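Local coordinates for twin-arginine translocation pathway signal protein (Burkholderia phytofirmans, PDB 2RJO) that probably serves as a periplasmic sugar-binding protein, holding a galactose in the cleft between its two lobes, at residues E124-L129 against D159-K164. Numbering follows the deposited sequence.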
ATOM      1  N   GLU A 124      -4.571  -1.765  14.756  1.00 27.98           N
ATOM      2  CA  GLU A 124      -5.146  -0.464  15.077  1.00 28.77           C
ATOM      3  C   GLU A 124      -6.565  -0.306  14.544  1.00 28.20           C
ATOM      4  O   GLU A 124      -7.469   0.088  15.287  1.00 27.15           O
ATOM      5  CB  GLU A 124      -4.279   0.669  14.520  1.00 30.71           C
ATOM      6  CG  GLU A 124      -3.600   1.499  15.591  1.00 32.26           C
ATOM      7  CD  GLU A 124      -3.524   2.975  15.236  1.00 32.50           C
ATOM      8  OE1 GLU A 124      -2.964   3.320  14.178  1.00 31.05           O
ATOM      9  OE2 GLU A 124      -4.021   3.801  16.027  1.00 34.11           O
ATOM     10  N   THR A 125      -6.757  -0.607  13.259  1.00 27.64           N
ATOM     11  CA  THR A 125      -8.075  -0.485  12.640  1.00 26.29           C
ATOM     12  C   THR A 125      -9.036  -1.525  13.217  1.00 26.20           C
ATOM     13  O   THR A 125     -10.230  -1.262  13.382  1.00 26.28           O
ATOM     14  CB  THR A 125      -7.999  -0.651  11.096  1.00 25.68           C
ATOM     15  OG1 THR A 125      -7.658  -2.003  10.762  1.00 25.23           O
ATOM     16  CG2 THR A 125      -6.963   0.289  10.516  1.00 25.59           C
ATOM     17  N   ALA A 126      -8.507  -2.701  13.534  1.00 25.96           N
ATOM     18  CA  ALA A 126      -9.305  -3.774  14.102  1.00 26.32           C
ATOM     19  C   ALA A 126      -9.747  -3.408  15.513  1.00 26.46           C
ATOM     20  O   ALA A 126     -10.867  -3.723  15.925  1.00 25.85           O
ATOM     21  CB  ALA A 126      -8.496  -5.062  14.135  1.00 25.61           C
ATOM     22  N   THR A 127      -8.862  -2.760  16.264  1.00 26.06           N
ATOM     23  CA  THR A 127      -9.199  -2.371  17.627  1.00 26.15           C
ATOM     24  C   THR A 127     -10.296  -1.316  17.616  1.00 26.38           C
ATOM     25  O   THR A 127     -11.215  -1.360  18.428  1.00 26.48           O
ATOM     26  CB  THR A 127      -7.968  -1.822  18.368  1.00 26.07           C
ATOM     27  OG1 THR A 127      -7.061  -2.899  18.625  1.00 27.43           O
ATOM     28  CG2 THR A 127      -8.367  -1.181  19.690  1.00 23.30           C
ATOM     29  N   GLN A 128     -10.197  -0.369  16.689  1.00 26.84           N
ATOM     30  CA  GLN A 128     -11.196   0.685  16.577  1.00 26.81           C
ATOM     31  C   GLN A 128     -12.535   0.082  16.182  1.00 26.52           C
ATOM     32  O   GLN A 128     -13.579   0.504  16.679  1.00 26.50           O
ATOM     33  CB  GLN A 128     -10.777   1.713  15.529  1.00 28.05           C
ATOM     34  CG  GLN A 128     -11.834   2.776  15.265  1.00 31.50           C
ATOM     35  CD  GLN A 128     -12.108   3.647  16.484  1.00 34.31           C
ATOM     36  OE1 GLN A 128     -11.286   4.491  16.863  1.00 34.43           O
ATOM     37  NE2 GLN A 128     -13.266   3.439  17.110  1.00 33.54           N
ATOM     38  N   LEU A 129     -12.495  -0.892  15.274  1.00 24.51           N
ATOM     39  CA  LEU A 129     -13.698  -1.561  14.809  1.00 25.31           C
ATOM     40  C   LEU A 129     -14.395  -2.298  15.955  1.00 25.71           C
ATOM     41  O   LEU A 129     -15.613  -2.204  16.124  1.00 25.34           O
ATOM     42  CB  LEU A 129     -13.345  -2.549  13.696  1.00 23.37           C
ATOM     43  CG  LEU A 129     -14.484  -3.437  13.197  1.00 21.23           C
ATOM     44  CD1 LEU A 129     -15.508  -2.586  12.454  1.00 20.60           C
ATOM     45  CD2 LEU A 129     -13.941  -4.528  12.286  1.00 21.46           C
ATOM     46  N   ASP A 159      -5.708 -10.596  13.660  1.00 27.58           N
ATOM     47  CA  ASP A 159      -5.691 -11.737  14.573  1.00 29.41           C
ATOM     48  C   ASP A 159      -5.238 -11.376  15.984  1.00 29.45           C
ATOM     49  O   ASP A 159      -5.602 -12.059  16.947  1.00 31.56           O
ATOM     50  CB  ASP A 159      -4.784 -12.851  14.032  1.00 28.24           C
ATOM     51  CG  ASP A 159      -5.276 -13.424  12.712  1.00 29.30           C
ATOM     52  OD1 ASP A 159      -6.486 -13.321  12.420  1.00 29.42           O
ATOM     53  OD2 ASP A 159      -4.449 -13.999  11.970  1.00 26.84           O
ATOM     54  N   ALA A 160      -4.434 -10.324  16.111  1.00 29.95           N
ATOM     55  CA  ALA A 160      -3.943  -9.894  17.417  1.00 29.45           C
ATOM     56  C   ALA A 160      -4.998  -9.073  18.161  1.00 30.65           C
ATOM     57  O   ALA A 160      -5.106  -9.133  19.393  1.00 30.91           O
ATOM     58  CB  ALA A 160      -2.670  -9.071  17.252  1.00 30.47           C
ATOM     59  N   ALA A 161      -5.772  -8.297  17.412  1.00 30.20           N
ATOM     60  CA  ALA A 161      -6.812  -7.486  18.020  1.00 29.23           C
ATOM     61  C   ALA A 161      -7.883  -8.440  18.549  1.00 28.91           C
ATOM     62  O   ALA A 161      -8.500  -8.193  19.584  1.00 29.46           O
ATOM     63  CB  ALA A 161      -7.393  -6.537  16.988  1.00 28.95           C
ATOM     64  N   LEU A 162      -8.089  -9.537  17.829  1.00 27.68           N
ATOM     65  CA  LEU A 162      -9.067 -10.546  18.214  1.00 27.87           C
ATOM     66  C   LEU A 162      -8.665 -11.191  19.540  1.00 29.10           C
ATOM     67  O   LEU A 162      -9.501 -11.381  20.425  1.00 29.28           O
ATOM     68  CB  LEU A 162      -9.171 -11.620  17.129  1.00 25.64           C
ATOM     69  CG  LEU A 162      -9.841 -11.221  15.806  1.00 22.69           C
ATOM     70  CD1 LEU A 162      -9.582 -12.274  14.742  1.00 19.15           C
ATOM     71  CD2 LEU A 162     -11.327 -11.052  16.024  1.00 21.65           C
ATOM     72  N   LYS A 163      -7.380 -11.505  19.679  1.00 30.34           N
ATOM     73  CA  LYS A 163      -6.880 -12.129  20.896  1.00 32.22           C
ATOM     74  C   LYS A 163      -7.108 -11.223  22.096  1.00 33.51           C
ATOM     75  O   LYS A 163      -7.239 -11.693  23.230  1.00 34.63           O
ATOM     76  CB  LYS A 163      -5.387 -12.436  20.759  1.00 32.66           C
ATOM     77  CG  LYS A 163      -4.807 -13.239  21.915  1.00 34.85           C
ATOM     78  CD  LYS A 163      -3.499 -12.630  22.438  1.00 36.66           C
ATOM     79  CE  LYS A 163      -3.755 -11.305  23.150  1.00 38.07           C
ATOM     80  NZ  LYS A 163      -2.513 -10.694  23.760  1.00 36.81           N
ATOM     81  N   LYS A 164      -7.175  -9.920  21.846  1.00 34.04           N
ATOM     82  CA  LYS A 164      -7.363  -8.968  22.927  1.00 34.69           C
ATOM     83  C   LYS A 164      -8.835  -8.598  23.124  1.00 34.86           C
ATOM     84  O   LYS A 164      -9.177  -7.781  23.982  1.00 35.92           O
ATOM     85  CB  LYS A 164      -6.523  -7.719  22.656  1.00 36.08           C
ATOM     86  CG  LYS A 164      -6.276  -6.873  23.890  1.00 38.68           C
ATOM     87  CD  LYS A 164      -5.492  -7.662  24.956  1.00 40.92           C
ATOM     88  CE  LYS A 164      -5.348  -6.849  26.245  1.00 40.27           C
ATOM     89  NZ  LYS A 164      -4.352  -7.466  27.169  1.00 41.13           N
TER
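Thr127 OG1 lies 4.0 Å from Ala161 CB, a van der Waals contact, while its hydrogen bond goes to the carbonyl oxygen of Glu123, one turn back in its own helix. The setting is the second lobe of a periplasmic binding protein fold, where helices 118-132 and 149-163 pack side by side and strand 137-143 of the lobe's parallel sheet lies between them in the chain. With chi1 at -70°, the hydroxyl sits beside the backbone N and opposite the carbonyl carbon, within reach of Glu123 O. Threonine suits this edge of the interface because its polar group is satisfied within the helix and it can still rest against a methyl.

The closest contact is between two alanines. Ala126 and Ala161 each direct their CB at the facing helix; the Ala161 methyl points almost straight at the Ala126 methyl and meets it from the side. Alanine is the fitting residue on both sides: the backbones come close enough, with Thr127 CA only 5.7 Å from Ala161 CA, that the contact needs no side chain longer than a methyl at these two positions. The buried surface is small, 88 Å², and more than half of it belongs to Ala161.

Larger side chains border the alanine pair. Phe130, one turn beyond Ala126, touches both Ala161 and Leu162, and Leu162 also packs on Ile168 and Leu170 of strand 168-175, where an aliphatic residue suits the sheet. Pro150 and Arg154, in the earlier turns of the same helix, line the galactose pocket; the alanine contact lies toward the other end. Ala126 CB and Ala161 CB stand 3.4 Å apart, tighter than usual for two methyl carbons.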